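Local coordinates for protein phiAB6 tailspike (Unidentified phage, PDB 5JS4) that probably binds and fragments the exopolysaccharide of Acinetobacter baumannii as a trimeric, beta-helical phage tailspike, at residues A[433-438]-A[455-460]; A[450-455]-A[477-482]; A[380-385]-A[413-418]. All blocks are in the same frame, centred on the assembly; numbering follows the deposited sequence.

Contact 1. Residues A[433-438]-A[455-460]; sequences DVHGCD and TVAHCG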
loop_
_atom_site.group_PDB
_atom_site.type_symbol
_atom_site.label_atom_id
_atom_site.label_comp_id
_atom_site.label_asym_id
_atom_site.label_seq_id
_atom_site.Cartn_x
_atom_site.Cartn_y
_atom_site.Cartn_z
ATOM N N ASP A 433 5.032 -15.982 -17.273
ATOM C CA ASP A 433 5.507 -15.503 -15.967
ATOM C C ASP A 433 5.415 -13.991 -15.801
ATOM O O ASP A 433 5.678 -13.235 -16.736
ATOM C CB ASP A 433 6.957 -15.941 -15.748
ATOM C CG ASP A 433 7.141 -17.445 -15.839
ATOM O OD1 ASP A 433 6.133 -18.184 -15.888
ATOM O OD2 ASP A 433 8.305 -17.890 -15.856
ATOM N N VAL A 434 5.063 -13.567 -14.590
ATOM C CA VAL A 434 4.892 -12.156 -14.254
ATOM C C VAL A 434 5.687 -11.831 -12.989
ATOM O O VAL A 434 5.516 -12.491 -11.963
ATOM C CB VAL A 434 3.404 -11.835 -14.022
ATOM C CG1 VAL A 434 3.206 -10.352 -13.770
ATOM C CG2 VAL A 434 2.573 -12.270 -15.215
ATOM N N HIS A 435 6.548 -10.813 -13.077
ATOM C CA HIS A 435 7.426 -10.394 -11.984
ATOM C C HIS A 435 7.264 -8.902 -11.717
ATOM O O HIS A 435 7.214 -8.116 -12.654
ATOM C CB HIS A 435 8.897 -10.620 -12.356
ATOM C CG HIS A 435 9.346 -12.047 -12.293
ATOM N ND1 HIS A 435 8.720 -13.064 -12.976
ATOM C CD2 HIS A 435 10.399 -12.613 -11.660
ATOM C CE1 HIS A 435 9.354 -14.201 -12.749
ATOM N NE2 HIS A 435 10.379 -13.955 -11.956
ATOM N N GLY A 436 7.212 -8.501 -10.451
ATOM C CA GLY A 436 7.314 -7.080 -10.108
ATOM C C GLY A 436 6.191 -6.197 -10.621
ATOM O O GLY A 436 6.388 -4.997 -10.820
ATOM N N CYS A 437 5.017 -6.784 -10.827
ATOM C CA CYS A 437 3.857 -6.052 -11.317
ATOM C C CYS A 437 2.957 -5.671 -10.147
ATOM O O CYS A 437 3.027 -6.280 -9.080
ATOM C CB CYS A 437 3.091 -6.894 -12.339
ATOM S SG CYS A 437 3.986 -7.151 -13.892
ATOM N N ASP A 438 2.116 -4.664 -10.363
ATOM C CA ASP A 438 1.256 -4.115 -9.323
ATOM C C ASP A 438 -0.195 -4.131 -9.786
ATOM O O ASP A 438 -0.494 -3.724 -10.907
ATOM C CB ASP A 438 1.680 -2.681 -9.004
ATOM C CG ASP A 438 1.115 -2.180 -7.694
ATOM O OD1 ASP A 438 1.276 -2.880 -6.675
ATOM O OD2 ASP A 438 0.527 -1.074 -7.681
ATOM N N THR A 455 3.385 -18.117 -13.425
ATOM C CA THR A 455 4.240 -17.700 -12.320
ATOM C C THR A 455 3.880 -16.276 -11.940
ATOM O O THR A 455 3.706 -15.423 -12.811
ATOM C CB THR A 455 5.728 -17.723 -12.724
ATOM O OG1 THR A 455 6.108 -19.058 -13.076
ATOM C CG2 THR A 455 6.636 -17.216 -11.599
ATOM N N VAL A 456 3.766 -16.039 -10.637
ATOM C CA VAL A 456 3.558 -14.705 -10.090
ATOM C C VAL A 456 4.609 -14.503 -9.004
ATOM O O VAL A 456 4.533 -15.108 -7.931
ATOM C CB VAL A 456 2.134 -14.545 -9.527
ATOM C CG1 VAL A 456 1.962 -13.191 -8.852
ATOM C CG2 VAL A 456 1.110 -14.708 -10.637
ATOM N N ALA A 457 5.595 -13.663 -9.307
ATOM C CA ALA A 457 6.763 -13.475 -8.459
ATOM C C ALA A 457 6.937 -12.007 -8.100
ATOM O O ALA A 457 6.940 -11.148 -8.975
ATOM C CB ALA A 457 8.008 -13.986 -9.167
ATOM N N HIS A 458 7.073 -11.725 -6.809
ATOM C CA HIS A 458 7.369 -10.369 -6.339
ATOM C C HIS A 458 6.412 -9.318 -6.894
ATOM O O HIS A 458 6.826 -8.226 -7.286
ATOM C CB HIS A 458 8.818 -10.006 -6.659
ATOM C CG HIS A 458 9.811 -10.955 -6.072
ATOM N ND1 HIS A 458 10.051 -11.041 -4.718
ATOM C CD2 HIS A 458 10.617 -11.872 -6.655
ATOM C CE1 HIS A 458 10.968 -11.965 -4.495
ATOM N NE2 HIS A 458 11.325 -12.486 -5.653
ATOM N N CYS A 459 5.126 -9.658 -6.914
ATOM C CA CYS A 459 4.090 -8.743 -7.364
ATOM C C CYS A 459 3.370 -8.153 -6.162
ATOM O O CYS A 459 3.376 -8.733 -5.077
ATOM C CB CYS A 459 3.089 -9.465 -8.264
ATOM S SG CYS A 459 3.755 -9.912 -9.883
ATOM N N GLY A 460 2.761 -6.993 -6.378
ATOM C CA GLY A 460 1.931 -6.343 -5.380
ATOM C C GLY A 460 0.469 -6.471 -5.749
ATOM O O GLY A 460 0.089 -6.261 -6.904
HETATM O O HOH W 1 8.178 -20.537 -14.809
#
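The imidazole of H435 lies flat over the methyl of A457, whose CB sits 3.6 Å from the centroid of the H435 ring and almost on the ring normal, a CH-pi contact. The two residues pair on adjacent rungs of a right-handed parallel beta-helix, where strand 433-435 runs parallel to strand 455-457. H435 turns CG beside its backbone N (chi1 -76°), and the twist about the next bond lays the ring across A457 with its plane facing the methyl. Y487 of the following strand adjoins both residues, while W465 of the second subunit packs on H435.

On the same face of the sheet D433 leans toward T455, D433 OD1 standing 2.9 Å from T455 OG1. The main partner of that carboxylate is R454, through a salt bridge to OD1. A water links the other oxygen to the threonine, 2.8 Å from D433 OD2 and 3.1 Å from T455 OG1. The carboxylate is thus held at both oxygens.

Ladder bonds from V434 N to T455 O, from A457 N to V434 O and from G436 N to A457 O join the strands. Beyond them both chains turn, G436 and H458 each with positive phi, and the pairing resumes where G460 N bonds to C437 O. At the turn the two buried cysteines occupy equivalent places on adjacent rungs, as thiols and not as a disulfide. C459 SG swings beside its own backbone N (chi1 -71°) and packs against the neighbouring turn, C459 SG lying 4.0 Å from V434 CG1 and 3.9 Å from C437 CB. There the sulfur also accepts a hydrogen bond from C437 N, at 3.5 Å and with an angle of 156° at the hydrogen.

Contact 2. Residues A[450-455]-A[477-482]; sequences GIKART and WLEVTG
K452 stretches across E479, its partner on the next rung of the parallel beta-helix, and every methylene has a neighbour there. CB and CG pass the backbone, K452 CG lying 3.8 Å from E479 O, and CG also rides against the carboxylate carbon. CD continues alongside the carboxylate, and K452 CE reaches 3.6 Å from E479 OE1. K452 CE also meets the methyl CG2 of T481, whose side chain the lysine crosses at about a right angle. At the tip, K452 NZ stops 4.0 Å from E479 OE1, too far for a salt bridge; a water closes the gap, accepting from NZ and donating to OE1. As bridge partners K452 and E479 leave the sheet on the same face, and the extended shape of both (chi1 -176° and 177°) carries the lysine chain across the carboxylate. The second oxygen, E479 OE2, is bound by H426 and K475 and takes a further hydrogen bond from a water held by G450 N.

On the reverse face the side chains are apolar. I451 CG2 touches L478 CD1 at 3.8 Å, and V480 CG1 comes 3.4 Å from R454 O. The ladder runs from I451 N bonded to W477 O through to T481 N bonded to A453 O. G482 N also donates to R454 O, at 2.9 Å.

Strand 478-480 is the last of its parallel sheet within the chain, and strand 451-453 is flanked on its other side by strand 426-430, of the preceding rung. Their apolar face looks into the interior of the beta-helix, where I451 meets F439 and F444 of strand 438-447 and F464 of strand 460-469, while L478 lies on F461.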
loop_
_atom_site.group_PDB
_atom_site.type_symbol
_atom_site.label_atom_id
_atom_site.label_comp_id
_atom_site.label_asym_id
_atom_site.label_seq_id
_atom_site.Cartn_x
_atom_site.Cartn_y
_atom_site.Cartn_z
ATOM N N GLY A 450 -10.446 -14.865 -12.523
ATOM C CA GLY A 450 -9.781 -13.631 -12.114
ATOM C C GLY A 450 -8.520 -13.406 -12.920
ATOM O O GLY A 450 -8.570 -13.321 -14.151
ATOM N N ILE A 451 -7.394 -13.296 -12.219
ATOM C CA ILE A 451 -6.081 -13.204 -12.844
ATOM C C ILE A 451 -5.455 -14.591 -12.841
ATOM O O ILE A 451 -5.317 -15.211 -11.785
ATOM C CB ILE A 451 -5.167 -12.223 -12.083
ATOM C CG1 ILE A 451 -5.715 -10.799 -12.211
ATOM C CG2 ILE A 451 -3.736 -12.286 -12.610
ATOM C CD1 ILE A 451 -5.169 -9.834 -11.180
ATOM N N LYS A 452 -5.082 -15.068 -14.027
ATOM C CA LYS A 452 -4.434 -16.362 -14.186
ATOM C C LYS A 452 -3.037 -16.160 -14.761
ATOM O O LYS A 452 -2.846 -15.364 -15.680
ATOM C CB LYS A 452 -5.262 -17.266 -15.100
ATOM C CG LYS A 452 -4.718 -18.680 -15.244
ATOM C CD LYS A 452 -5.572 -19.501 -16.196
ATOM C CE LYS A 452 -5.024 -20.907 -16.354
ATOM N NZ LYS A 452 -5.889 -21.742 -17.232
ATOM N N ALA A 453 -2.067 -16.880 -14.203
ATOM C CA ALA A 453 -0.685 -16.830 -14.668
ATOM C C ALA A 453 0.023 -18.139 -14.340
ATOM O O ALA A 453 -0.414 -18.879 -13.461
ATOM C CB ALA A 453 0.046 -15.659 -14.029
ATOM N N ARG A 454 1.111 -18.420 -15.051
ATOM C CA ARG A 454 1.958 -19.570 -14.734
ATOM C C ARG A 454 2.798 -19.310 -13.487
ATOM O O ARG A 454 2.918 -20.178 -12.620
ATOM C CB ARG A 454 2.876 -19.907 -15.907
ATOM C CG ARG A 454 3.629 -21.215 -15.732
ATOM C CD ARG A 454 4.391 -21.583 -16.992
ATOM N NE ARG A 454 5.503 -20.672 -17.243
ATOM C CZ ARG A 454 6.294 -20.720 -18.312
ATOM N NH1 ARG A 454 6.104 -21.640 -19.256
ATOM N NH2 ARG A 454 7.282 -19.845 -18.442
ATOM N N THR A 455 3.385 -18.117 -13.425
ATOM C CA THR A 455 4.240 -17.700 -12.320
ATOM C C THR A 455 3.880 -16.276 -11.940
ATOM O O THR A 455 3.706 -15.423 -12.811
ATOM C CB THR A 455 5.728 -17.723 -12.724
ATOM O OG1 THR A 455 6.108 -19.058 -13.076
ATOM C CG2 THR A 455 6.636 -17.216 -11.599
ATOM N N TRP A 477 -9.565 -15.797 -6.999
ATOM C CA TRP A 477 -9.363 -14.464 -7.572
ATOM C C TRP A 477 -8.006 -14.374 -8.283
ATOM O O TRP A 477 -7.863 -13.659 -9.277
ATOM C CB TRP A 477 -9.490 -13.382 -6.489
ATOM C CG TRP A 477 -8.349 -13.344 -5.524
ATOM C CD1 TRP A 477 -8.219 -14.069 -4.377
ATOM C CD2 TRP A 477 -7.168 -12.544 -5.629
ATOM N NE1 TRP A 477 -7.029 -13.774 -3.762
ATOM C CE2 TRP A 477 -6.363 -12.841 -4.511
ATOM C CE3 TRP A 477 -6.709 -11.612 -6.566
ATOM C CZ2 TRP A 477 -5.126 -12.230 -4.298
ATOM C CZ3 TRP A 477 -5.480 -11.006 -6.352
ATOM C CH2 TRP A 477 -4.704 -11.321 -5.228
ATOM N N LEU A 478 -7.025 -15.100 -7.752
ATOM C CA LEU A 478 -5.696 -15.220 -8.338
ATOM C C LEU A 478 -5.386 -16.701 -8.488
ATOM O O LEU A 478 -5.436 -17.458 -7.514
ATOM C CB LEU A 478 -4.645 -14.543 -7.454
ATOM C CG LEU A 478 -3.183 -14.629 -7.907
ATOM C CD1 LEU A 478 -2.956 -13.876 -9.210
ATOM C CD2 LEU A 478 -2.262 -14.094 -6.822
ATOM N N GLU A 479 -5.058 -17.089 -9.717
ATOM C CA GLU A 479 -4.866 -18.475 -10.105
ATOM C C GLU A 479 -3.459 -18.607 -10.687
ATOM O O GLU A 479 -3.193 -18.125 -11.784
ATOM C CB GLU A 479 -5.940 -18.814 -11.141
ATOM C CG GLU A 479 -5.908 -20.203 -11.747
ATOM C CD GLU A 479 -7.063 -20.428 -12.718
ATOM O OE1 GLU A 479 -7.074 -21.476 -13.390
ATOM O OE2 GLU A 479 -7.963 -19.560 -12.822
ATOM N N VAL A 480 -2.554 -19.228 -9.935
ATOM C CA VAL A 480 -1.174 -19.423 -10.380
ATOM C C VAL A 480 -0.953 -20.919 -10.579
ATOM O O VAL A 480 -1.087 -21.698 -9.638
ATOM C CB VAL A 480 -0.158 -18.854 -9.368
ATOM C CG1 VAL A 480 1.257 -18.907 -9.938
ATOM C CG2 VAL A 480 -0.523 -17.420 -8.993
ATOM N N THR A 481 -0.615 -21.314 -11.804
ATOM C CA THR A 481 -0.648 -22.728 -12.186
ATOM C C THR A 481 0.655 -23.492 -11.926
ATOM O O THR A 481 0.629 -24.710 -11.743
ATOM C CB THR A 481 -1.034 -22.900 -13.671
ATOM O OG1 THR A 481 -0.007 -22.355 -14.506
ATOM C CG2 THR A 481 -2.360 -22.213 -13.972
ATOM N N GLY A 482 1.787 -22.793 -11.923
ATOM C CA GLY A 482 3.087 -23.439 -11.739
ATOM C C GLY A 482 3.338 -23.880 -10.304
ATOM O O GLY A 482 2.960 -23.187 -9.358
HETATM O O HOH W 2 -9.563 -17.352 -11.700
HETATM O O HOH W 3 -8.710 -21.749 -15.859
#

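Contact 3. Residues A[380-385]-A[413-418]; sequences QALVGF and GTFHNI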
loop_
_atom_site.group_PDB
_atom_site.type_symbol
_atom_site.label_atom_id
_atom_site.label_comp_id
_atom_site.label_asym_id
_atom_site.label_seq_id
_atom_site.Cartn_x
_atom_site.Cartn_y
_atom_site.Cartn_z
ATOM N N GLN A 380 4.595 -9.616 -27.018
ATOM C CA GLN A 380 5.823 -9.845 -26.260
ATOM C C GLN A 380 5.530 -9.825 -24.750
ATOM O O GLN A 380 4.531 -10.403 -24.328
ATOM C CB GLN A 380 6.928 -8.873 -26.701
ATOM C CG GLN A 380 7.313 -9.048 -28.165
ATOM C CD GLN A 380 7.683 -10.489 -28.496
ATOM O OE1 GLN A 380 8.473 -11.116 -27.784
ATOM N NE2 GLN A 380 7.103 -11.025 -29.566
ATOM N N ALA A 381 6.369 -9.182 -23.940
ATOM C CA ALA A 381 6.189 -9.208 -22.486
ATOM C C ALA A 381 6.111 -7.803 -21.906
ATOM O O ALA A 381 6.655 -6.854 -22.471
ATOM C CB ALA A 381 7.321 -9.984 -21.831
ATOM N N LEU A 382 5.430 -7.677 -20.771
ATOM C CA LEU A 382 5.330 -6.389 -20.090
ATOM C C LEU A 382 6.696 -5.895 -19.635
ATOM O O LEU A 382 7.527 -6.674 -19.170
ATOM C CB LEU A 382 4.440 -6.477 -18.848
ATOM C CG LEU A 382 3.030 -7.047 -18.951
ATOM C CD1 LEU A 382 2.358 -6.980 -17.587
ATOM C CD2 LEU A 382 2.218 -6.295 -19.987
ATOM N N VAL A 383 6.911 -4.596 -19.778
ATOM C CA VAL A 383 7.976 -3.891 -19.071
ATOM C C VAL A 383 7.704 -2.394 -19.225
ATOM O O VAL A 383 7.590 -1.888 -20.341
ATOM C CB VAL A 383 9.400 -4.310 -19.536
ATOM C CG1 VAL A 383 9.449 -4.561 -21.038
ATOM C CG2 VAL A 383 10.447 -3.289 -19.102
ATOM N N GLY A 384 7.557 -1.697 -18.101
ATOM C CA GLY A 384 7.155 -0.291 -18.127
ATOM C C GLY A 384 5.788 -0.116 -18.771
ATOM O O GLY A 384 5.594 0.765 -19.609
ATOM N N PHE A 385 4.849 -0.969 -18.363
ATOM C CA PHE A 385 3.518 -1.062 -18.959
ATOM C C PHE A 385 2.492 -0.602 -17.930
ATOM O O PHE A 385 2.290 -1.265 -16.916
ATOM C CB PHE A 385 3.258 -2.515 -19.367
ATOM C CG PHE A 385 1.992 -2.727 -20.157
ATOM C CD1 PHE A 385 0.774 -2.916 -19.512
ATOM C CD2 PHE A 385 2.023 -2.784 -21.546
ATOM C CE1 PHE A 385 -0.386 -3.139 -20.236
ATOM C CE2 PHE A 385 0.864 -3.000 -22.276
ATOM C CZ PHE A 385 -0.342 -3.179 -21.621
ATOM N N GLY A 413 4.712 -4.024 -14.695
ATOM C CA GLY A 413 3.424 -3.617 -15.236
ATOM C C GLY A 413 2.505 -3.206 -14.104
ATOM O O GLY A 413 2.498 -3.848 -13.056
ATOM N N THR A 414 1.740 -2.137 -14.306
ATOM C CA THR A 414 0.787 -1.678 -13.299
ATOM C C THR A 414 -0.631 -1.758 -13.851
ATOM O O THR A 414 -0.884 -1.407 -15.006
ATOM C CB THR A 414 1.096 -0.248 -12.810
ATOM O OG1 THR A 414 0.933 0.687 -13.883
ATOM C CG2 THR A 414 2.521 -0.163 -12.263
ATOM N N PHE A 415 -1.542 -2.227 -13.003
ATOM C CA PHE A 415 -2.926 -2.471 -13.372
ATOM C C PHE A 415 -3.813 -1.944 -12.257
ATOM O O PHE A 415 -3.967 -2.595 -11.227
ATOM C CB PHE A 415 -3.143 -3.964 -13.612
ATOM C CG PHE A 415 -2.343 -4.495 -14.762
ATOM C CD1 PHE A 415 -2.813 -4.379 -16.062
ATOM C CD2 PHE A 415 -1.097 -5.065 -14.552
ATOM C CE1 PHE A 415 -2.068 -4.849 -17.130
ATOM C CE2 PHE A 415 -0.343 -5.528 -15.616
ATOM C CZ PHE A 415 -0.830 -5.420 -16.905
ATOM N N HIS A 416 -4.366 -0.748 -12.461
ATOM C CA HIS A 416 -5.119 -0.047 -11.421
ATOM C C HIS A 416 -6.495 0.372 -11.900
ATOM O O HIS A 416 -6.677 0.702 -13.066
ATOM C CB HIS A 416 -4.387 1.228 -10.988
ATOM C CG HIS A 416 -3.048 0.990 -10.362
ATOM N ND1 HIS A 416 -2.085 1.973 -10.283
ATOM C CD2 HIS A 416 -2.507 -0.111 -9.792
ATOM C CE1 HIS A 416 -1.012 1.489 -9.683
ATOM N NE2 HIS A 416 -1.244 0.228 -9.371
ATOM N N ASN A 417 -7.453 0.407 -10.977
ATOM C CA ASN A 417 -8.774 0.975 -11.251
ATOM C C ASN A 417 -9.426 0.318 -12.467
ATOM O O ASN A 417 -9.848 1.006 -13.398
ATOM C CB ASN A 417 -8.697 2.503 -11.471
ATOM C CG ASN A 417 -8.066 3.266 -10.309
ATOM O OD1 ASN A 417 -7.661 4.419 -10.479
ATOM N ND2 ASN A 417 -8.005 2.659 -9.138
ATOM N N ILE A 418 -9.488 -1.012 -12.463
ATOM C CA ILE A 418 -10.093 -1.755 -13.564
ATOM C C ILE A 418 -11.340 -2.480 -13.083
ATOM O O ILE A 418 -11.305 -3.202 -12.083
ATOM C CB ILE A 418 -9.140 -2.795 -14.187
ATOM C CG1 ILE A 418 -7.770 -2.179 -14.484
ATOM C CG2 ILE A 418 -9.762 -3.359 -15.465
ATOM C CD1 ILE A 418 -6.715 -3.191 -14.883
#
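A corner of the right-handed parallel beta-helix, at 383-384 and flanked by L382 and F385, meets the start of strand 413-421 on the following rung, with F385 pairing in parallel with G413. L382 and F415 approach from opposite directions, and the leucine methyl CD1 lies at the edge of the F415 ring, in its plane, 3.6 Å from F415 CZ. The other methyl, CD2, rests over a face of the F385 ring, so that the branched end of L382 is shared between two phenylalanines.

The two rings meet obliquely. Their planes are inclined at 35° and F385 CE1 is 3.9 Å from F415 CE1. F385 holds CG anti to its backbone N (chi1 -173°), which sends its ring into the interior alongside F415, and F439 of the next rung continues this aromatic row beyond F415. Toward the preceding rung, F385 packs on A362 and I364. The hydroxyl of T414 is turned to N386 on the outer side, where T414 also meets N417 of the second subunit. One backbone bond crosses between the segments: T414 N donates to F385 O at 2.8 Å, with 159° at the hydrogen.

Overall arrangement
Followed from the N terminus, the chain first meets contact 3, where 413-418 returns beside 380-385 after 27 intervening residues and closes one coil of the beta-helix. That loop is complete before contact 1 opens. Contacts 1 and 2 cross: their segments alternate along the chain, and T455 belongs to both, ending strand 451-453's segment and starting strand 455-457. Contact 2 joins successive strands of one parallel sheet, contact 1 those of another, and the R454 to D433 salt bridge ties them at the corner. D438 links contact 1 back to contact 3 through H416 and F415. Contacts 2 and 3 do not touch, while contacts 1 and 3 both reach the second subunit.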